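Local coordinates for protein diaminopimelate decarboxylase (Helicobacter pylori, PDB 2QGH) that catalyses the pyridoxal-5'-phosphate-dependent decarboxylation of meso-diaminopimelate to L-lysine, the final step of lysine biosynthesis by the diaminopimelate route, at residues A184-K192 with S229-L237; E338-G346 with L356-L364. All coordinates share one frame; numbering follows the deposited sequence.

Contact 1 of 2, residues A184-K192 with S229-L237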
# COMPACT_ATOMS: atom_id res chain seq x y z
N ALA A 184 -23.31 -24.44 -0.54
CA ALA A 184 -22.77 -24.76 0.77
C ALA A 184 -23.34 -26.09 1.26
O ALA A 184 -22.60 -26.93 1.79
CB ALA A 184 -23.09 -23.66 1.76
N LEU A 185 -24.64 -26.26 1.10
CA LEU A 185 -25.30 -27.48 1.52
C LEU A 185 -24.63 -28.66 0.85
O LEU A 185 -24.37 -29.68 1.48
CB LEU A 185 -26.79 -27.46 1.15
CG LEU A 185 -27.67 -26.55 2.01
CD1 LEU A 185 -29.05 -26.40 1.40
CD2 LEU A 185 -27.76 -27.13 3.42
N GLU A 186 -24.32 -28.51 -0.43
CA GLU A 186 -23.68 -29.57 -1.18
C GLU A 186 -22.26 -29.82 -0.67
O GLU A 186 -21.86 -30.96 -0.46
CB GLU A 186 -23.66 -29.21 -2.67
CG GLU A 186 -23.16 -30.32 -3.56
CD GLU A 186 -23.15 -29.95 -5.03
OE1 GLU A 186 -22.66 -30.77 -5.84
OE2 GLU A 186 -23.64 -28.85 -5.38
N MET A 187 -21.51 -28.74 -0.46
CA MET A 187 -20.14 -28.85 0.03
C MET A 187 -20.09 -29.57 1.38
O MET A 187 -19.24 -30.42 1.62
CB MET A 187 -19.51 -27.46 0.15
CG MET A 187 -19.08 -26.86 -1.18
SD MET A 187 -18.61 -25.11 -1.10
CE MET A 187 -16.99 -25.23 -0.26
N PHE A 188 -21.02 -29.22 2.26
CA PHE A 188 -21.09 -29.84 3.58
C PHE A 188 -21.32 -31.34 3.48
O PHE A 188 -20.61 -32.13 4.11
CB PHE A 188 -22.21 -29.21 4.40
CG PHE A 188 -21.74 -28.16 5.37
CD1 PHE A 188 -22.06 -26.82 5.17
CD2 PHE A 188 -21.00 -28.51 6.49
CE1 PHE A 188 -21.65 -25.84 6.07
CE2 PHE A 188 -20.58 -27.54 7.40
CZ PHE A 188 -20.90 -26.21 7.20
N LEU A 189 -22.32 -31.74 2.70
CA LEU A 189 -22.62 -33.15 2.53
C LEU A 189 -21.37 -33.86 2.04
O LEU A 189 -21.05 -34.97 2.47
CB LEU A 189 -23.77 -33.34 1.53
CG LEU A 189 -25.10 -32.72 1.97
CD1 LEU A 189 -26.13 -32.83 0.86
CD2 LEU A 189 -25.58 -33.43 3.23
N TRP A 190 -20.64 -33.18 1.16
CA TRP A 190 -19.42 -33.70 0.58
C TRP A 190 -18.33 -33.94 1.62
O TRP A 190 -17.61 -34.94 1.56
CB TRP A 190 -18.90 -32.74 -0.47
CG TRP A 190 -18.20 -33.41 -1.58
CD1 TRP A 190 -18.77 -33.95 -2.70
CD2 TRP A 190 -16.79 -33.61 -1.70
NE1 TRP A 190 -17.80 -34.48 -3.52
CE2 TRP A 190 -16.57 -34.28 -2.93
CE3 TRP A 190 -15.70 -33.29 -0.90
CZ2 TRP A 190 -15.30 -34.64 -3.37
CZ3 TRP A 190 -14.43 -33.64 -1.34
CH2 TRP A 190 -14.24 -34.31 -2.57
N ALA A 191 -18.20 -33.00 2.56
CA ALA A 191 -17.19 -33.12 3.60
C ALA A 191 -17.59 -34.20 4.61
O ALA A 191 -16.74 -34.80 5.26
CB ALA A 191 -17.00 -31.78 4.32
N LYS A 192 -18.89 -34.44 4.73
CA LYS A 192 -19.40 -35.46 5.65
C LYS A 192 -19.01 -36.86 5.15
O LYS A 192 -18.48 -37.66 5.90
CB LYS A 192 -20.92 -35.35 5.77
CG LYS A 192 -21.57 -36.32 6.73
CD LYS A 192 -23.08 -36.11 6.75
CE LYS A 192 -23.80 -37.08 7.68
NZ LYS A 192 -23.84 -38.47 7.15
N SER A 229 -30.53 -26.60 9.81
CA SER A 229 -30.79 -27.51 8.70
C SER A 229 -29.65 -28.51 8.55
O SER A 229 -29.88 -29.70 8.31
CB SER A 229 -30.95 -26.70 7.40
OG SER A 229 -30.93 -27.52 6.26
N LEU A 230 -28.42 -28.02 8.70
CA LEU A 230 -27.24 -28.86 8.59
C LEU A 230 -27.21 -29.97 9.63
O LEU A 230 -26.89 -31.11 9.32
CB LEU A 230 -25.97 -28.01 8.74
CG LEU A 230 -25.30 -27.45 7.48
CD1 LEU A 230 -26.34 -27.03 6.45
CD2 LEU A 230 -24.42 -26.27 7.89
N ILE A 231 -27.54 -29.63 10.87
CA ILE A 231 -27.54 -30.62 11.94
C ILE A 231 -28.59 -31.69 11.69
O ILE A 231 -28.40 -32.85 12.06
CB ILE A 231 -27.80 -29.97 13.32
CG1 ILE A 231 -26.73 -28.91 13.61
CG2 ILE A 231 -27.78 -31.02 14.40
CD1 ILE A 231 -26.88 -28.22 14.95
N ALA A 232 -29.69 -31.32 11.05
CA ALA A 232 -30.74 -32.29 10.76
C ALA A 232 -30.25 -33.28 9.70
O ALA A 232 -30.77 -34.39 9.60
CB ALA A 232 -31.99 -31.58 10.29
N LEU A 233 -29.26 -32.87 8.92
CA LEU A 233 -28.71 -33.72 7.87
C LEU A 233 -27.49 -34.53 8.30
O LEU A 233 -26.75 -35.05 7.46
CB LEU A 233 -28.34 -32.90 6.63
CG LEU A 233 -29.46 -32.23 5.84
CD1 LEU A 233 -28.85 -31.46 4.68
CD2 LEU A 233 -30.45 -33.27 5.33
N GLY A 234 -27.26 -34.63 9.61
CA GLY A 234 -26.13 -35.39 10.11
C GLY A 234 -24.83 -34.65 10.35
O GLY A 234 -23.92 -35.18 10.99
N ILE A 235 -24.72 -33.42 9.85
CA ILE A 235 -23.51 -32.63 10.04
C ILE A 235 -23.35 -32.22 11.51
O ILE A 235 -24.16 -31.47 12.05
CB ILE A 235 -23.52 -31.38 9.15
CG1 ILE A 235 -23.70 -31.81 7.69
CG2 ILE A 235 -22.22 -30.60 9.32
CD1 ILE A 235 -23.94 -30.66 6.74
N ASP A 236 -22.30 -32.72 12.13
CA ASP A 236 -22.04 -32.45 13.53
C ASP A 236 -21.33 -31.12 13.82
O ASP A 236 -20.13 -31.09 14.12
CB ASP A 236 -21.23 -33.62 14.11
CG ASP A 236 -21.01 -33.49 15.59
OD1 ASP A 236 -21.97 -33.15 16.31
OD2 ASP A 236 -19.87 -33.76 16.03
N LEU A 237 -22.07 -30.02 13.76
CA LEU A 237 -21.52 -28.69 14.01
C LEU A 237 -21.22 -28.47 15.49
O LEU A 237 -21.99 -28.89 16.35
CB LEU A 237 -22.50 -27.60 13.56
CG LEU A 237 -22.89 -27.57 12.09
CD1 LEU A 237 -23.95 -26.49 11.89
CD2 LEU A 237 -21.67 -27.32 11.22

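Contact 2 of 2, residues E338-G346 with L356-L364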
# COMPACT_ATOMS: atom_id res chain seq x y z
N GLU A 338 -3.91 30.53 16.55
CA GLU A 338 -4.91 30.87 15.53
C GLU A 338 -5.29 29.64 14.71
O GLU A 338 -4.61 29.29 13.75
CB GLU A 338 -4.37 31.95 14.59
CG GLU A 338 -5.32 32.28 13.45
CD GLU A 338 -4.67 33.10 12.34
OE1 GLU A 338 -5.34 33.32 11.31
OE2 GLU A 338 -3.51 33.52 12.52
N ILE A 339 -6.40 29.01 15.09
CA ILE A 339 -6.90 27.82 14.41
C ILE A 339 -7.52 28.16 13.05
O ILE A 339 -8.43 28.98 12.96
CB ILE A 339 -7.94 27.09 15.29
CG1 ILE A 339 -7.26 26.57 16.56
CG2 ILE A 339 -8.59 25.95 14.50
CD1 ILE A 339 -8.17 25.81 17.50
N SER A 340 -7.01 27.53 11.99
CA SER A 340 -7.52 27.77 10.64
C SER A 340 -7.61 26.49 9.81
O SER A 340 -7.16 25.42 10.22
CB SER A 340 -6.64 28.80 9.93
OG SER A 340 -5.27 28.43 9.92
N PRO A 341 -8.23 26.57 8.62
CA PRO A 341 -8.35 25.39 7.76
C PRO A 341 -7.03 25.05 7.07
O PRO A 341 -6.32 25.94 6.59
CB PRO A 341 -9.44 25.80 6.77
CG PRO A 341 -9.29 27.29 6.67
CD PRO A 341 -9.07 27.68 8.12
N CYS A 342 -6.70 23.75 7.02
CA CYS A 342 -5.45 23.30 6.40
C CYS A 342 -5.48 21.82 6.04
O CYS A 342 -6.15 21.02 6.68
CB CYS A 342 -4.28 23.52 7.36
SG CYS A 342 -4.28 22.38 8.76
N ASP A 343 -4.73 21.47 4.99
CA ASP A 343 -4.61 20.08 4.55
C ASP A 343 -3.36 19.51 5.20
O ASP A 343 -2.27 20.04 5.02
CB ASP A 343 -4.46 19.99 3.03
CG ASP A 343 -5.76 20.24 2.30
OD1 ASP A 343 -5.79 20.03 1.07
OD2 ASP A 343 -6.74 20.64 2.96
N VAL A 344 -3.52 18.44 5.97
CA VAL A 344 -2.38 17.80 6.63
C VAL A 344 -1.83 16.79 5.62
O VAL A 344 -2.51 15.81 5.28
CB VAL A 344 -2.84 17.11 7.92
CG1 VAL A 344 -1.64 16.62 8.72
CG2 VAL A 344 -3.67 18.08 8.74
N VAL A 345 -0.62 17.03 5.14
CA VAL A 345 -0.01 16.18 4.12
C VAL A 345 1.35 15.60 4.48
O VAL A 345 2.07 16.13 5.34
CB VAL A 345 0.13 16.94 2.79
CG1 VAL A 345 -1.20 17.59 2.42
CG2 VAL A 345 1.22 18.00 2.90
N GLY A 346 1.70 14.50 3.81
CA GLY A 346 2.97 13.85 4.05
C GLY A 346 4.01 14.22 3.01
O GLY A 346 3.79 15.11 2.19
N LEU A 356 -5.51 14.59 6.09
CA LEU A 356 -6.82 15.18 6.32
C LEU A 356 -7.03 16.47 5.52
O LEU A 356 -6.23 17.40 5.60
CB LEU A 356 -6.98 15.46 7.82
CG LEU A 356 -8.37 15.37 8.46
CD1 LEU A 356 -8.23 15.44 9.97
CD2 LEU A 356 -9.25 16.50 7.96
N LYS A 357 -8.10 16.51 4.73
CA LYS A 357 -8.41 17.70 3.95
C LYS A 357 -9.15 18.69 4.84
O LYS A 357 -9.83 18.29 5.78
CB LYS A 357 -9.30 17.36 2.75
CG LYS A 357 -8.55 17.11 1.45
CD LYS A 357 -9.53 17.01 0.29
CE LYS A 357 -8.84 16.58 -0.99
NZ LYS A 357 -9.84 16.33 -2.07
N ASP A 358 -9.02 19.97 4.52
CA ASP A 358 -9.68 21.02 5.29
C ASP A 358 -9.83 20.71 6.77
O ASP A 358 -10.94 20.68 7.30
CB ASP A 358 -11.07 21.33 4.72
CG ASP A 358 -11.00 22.20 3.48
OD1 ASP A 358 -10.32 23.24 3.53
OD2 ASP A 358 -11.65 21.84 2.47
N ALA A 359 -8.70 20.47 7.44
CA ALA A 359 -8.69 20.20 8.87
C ALA A 359 -8.57 21.57 9.53
O ALA A 359 -8.28 22.55 8.86
CB ALA A 359 -7.51 19.33 9.25
N HIS A 360 -8.78 21.63 10.83
CA HIS A 360 -8.69 22.90 11.53
C HIS A 360 -7.71 22.80 12.68
O HIS A 360 -7.98 22.13 13.68
CB HIS A 360 -10.09 23.31 12.01
CG HIS A 360 -11.09 23.45 10.90
ND1 HIS A 360 -11.00 24.44 9.95
CD2 HIS A 360 -12.14 22.68 10.55
CE1 HIS A 360 -11.95 24.27 9.05
NE2 HIS A 360 -12.66 23.21 9.39
N LEU A 361 -6.57 23.46 12.54
CA LEU A 361 -5.54 23.41 13.57
C LEU A 361 -4.89 24.76 13.82
O LEU A 361 -4.94 25.66 12.98
CB LEU A 361 -4.45 22.41 13.17
CG LEU A 361 -4.86 20.96 12.87
CD1 LEU A 361 -3.62 20.17 12.46
CD2 LEU A 361 -5.51 20.34 14.11
N PRO A 362 -4.28 24.93 15.00
CA PRO A 362 -3.62 26.20 15.31
C PRO A 362 -2.38 26.29 14.43
O PRO A 362 -1.94 25.27 13.88
CB PRO A 362 -3.27 26.06 16.78
CG PRO A 362 -3.02 24.59 16.92
CD PRO A 362 -4.17 23.99 16.13
N GLU A 363 -1.81 27.48 14.27
CA GLU A 363 -0.62 27.58 13.45
C GLU A 363 0.47 26.80 14.16
O GLU A 363 0.68 26.97 15.36
CB GLU A 363 -0.19 29.04 13.26
CG GLU A 363 0.92 29.17 12.22
CD GLU A 363 1.30 30.61 11.92
OE1 GLU A 363 2.15 30.81 11.03
OE2 GLU A 363 0.74 31.52 12.56
N LEU A 364 1.14 25.92 13.43
CA LEU A 364 2.20 25.11 14.00
C LEU A 364 3.51 25.51 13.36
O LEU A 364 3.53 26.15 12.32
CB LEU A 364 1.95 23.62 13.74
CG LEU A 364 0.65 22.97 14.24
CD1 LEU A 364 0.45 21.64 13.53
CD2 LEU A 364 0.71 22.78 15.74

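Contact 1 of 2, residues A184-K192 with S229-L237
Phe188 turns one side of its ring to Leu230 and Ile235, and the tight half of this contact is built there. Leu230 lays its CD2 methyl over the ring face as a CH-pi contact, 3.6 Å from the ring centroid and 22° off the normal. The methyl sits toward the rim, nearest CE1. Ile235 comes in obliquely with both branches: its CD1 lies 3.3 Å from Phe188 CB, while its CG2 lies 3.7 Å from Phe188 CD2. Farther along the ring, Leu237 CD2 meets Phe188 CE2 at 4.0 Å. Beside this group Leu185 CD2 and Leu230 CD1 are only 3.3 Å apart, close for two methyls.

The outer side, where Leu233 and Lys192 are exposed, is looser. Leu189 CD2 reaches Leu233 CD1 at 4.1 Å, and Lys192 lies across the turn after helix 213-232. Its extended chain, with CG anti to the backbone N (chi1 -178°), brings CE to 3.6 Å from Leu233 O; a bend at chi4 (-72°) only turns NZ aside. That turn is a Schellman motif with Gly234 at C-prime: Ile235 N bonds to Leu230 O and Gly234 N to Ile231 O. Inward, Phe188 also packs on Ile154 and Pro199 of two barrel strands. Helix 181-193 thus packs on the end of its neighbour, helix 213-232, and on the turn leading to the next strand, in the outer layer of a parallel beta/alpha barrel, here the pyridoxal-binding domain.

Contact 2 of 2, residues E338-G346 with L356-L364
Asp343 grips the backbone of the facing strand at Asp358, where a beta bulge interrupts the hairpin pairing. Its CB lies 4.1 Å from Leu356 O. With CG anti to its own carbonyl carbon (chi1 -75°), the carboxylate is carried beside the Lys357 side chain, and CG itself is 4.0 Å from Lys357 CA. At the tip, Asp343 OD1 meets Lys357 CG at 4.0 Å. Asp343 OD2 accepts a hydrogen bond from Asp358 N at 2.8 Å, on its anti side and 32° out of the carboxylate plane. A side chain thus takes an amide at the corner, where Lys357 and Asp358 together face the single residue Asp343.

Antiparallel pairing continues on both sides of the bulge. Cys342 and Ala359 form a hydrogen-bonded pair, Cys342 N to Ala359 O and Ala359 N to Cys342 O each being 2.7 Å. Ser340 and Leu361 form another, with longer bonds. Val344 N reaches Leu356 O at 2.9 Å; the return bond from Leu356 N to Val344 O is weak. One face of the hairpin is largely apolar: Val344 CG2 touches Ala359 CB at 4.1 Å, and Leu361 CD1 lies close to both Cys342 SG and Val344 CG2. On the other face Pro341 leans on the His360 ring.

Strand 340-345 also bonds to strand 306-309 through Asp343 and Val345, and the apolar face packs on Ile328 of strand 328-330. Gly346 O accepts a hydrogen bond from Lys176 of the second subunit.

Overall arrangement
The two contacts lie on opposite sides of the chain's centre, their centres 57 Å apart and nearest atoms about 42 Å, and share no element. Contact 1 joins two helices, and the turn after one of them, on the outside of the parallel barrel; contact 2 is a hairpin in the mixed sheet of the other part of the chain. Both are partly buried, with an apolar inner side and an exposed outer edge. Their chemistry differs: contact 1 is held by methyls and an aromatic ring, each helix using its own backbone bonds internally, whereas contact 2 is stitched mainly by backbone bonds between strands, with one from a carboxylate. Of the two, contact 2 alone is reached by the second subunit.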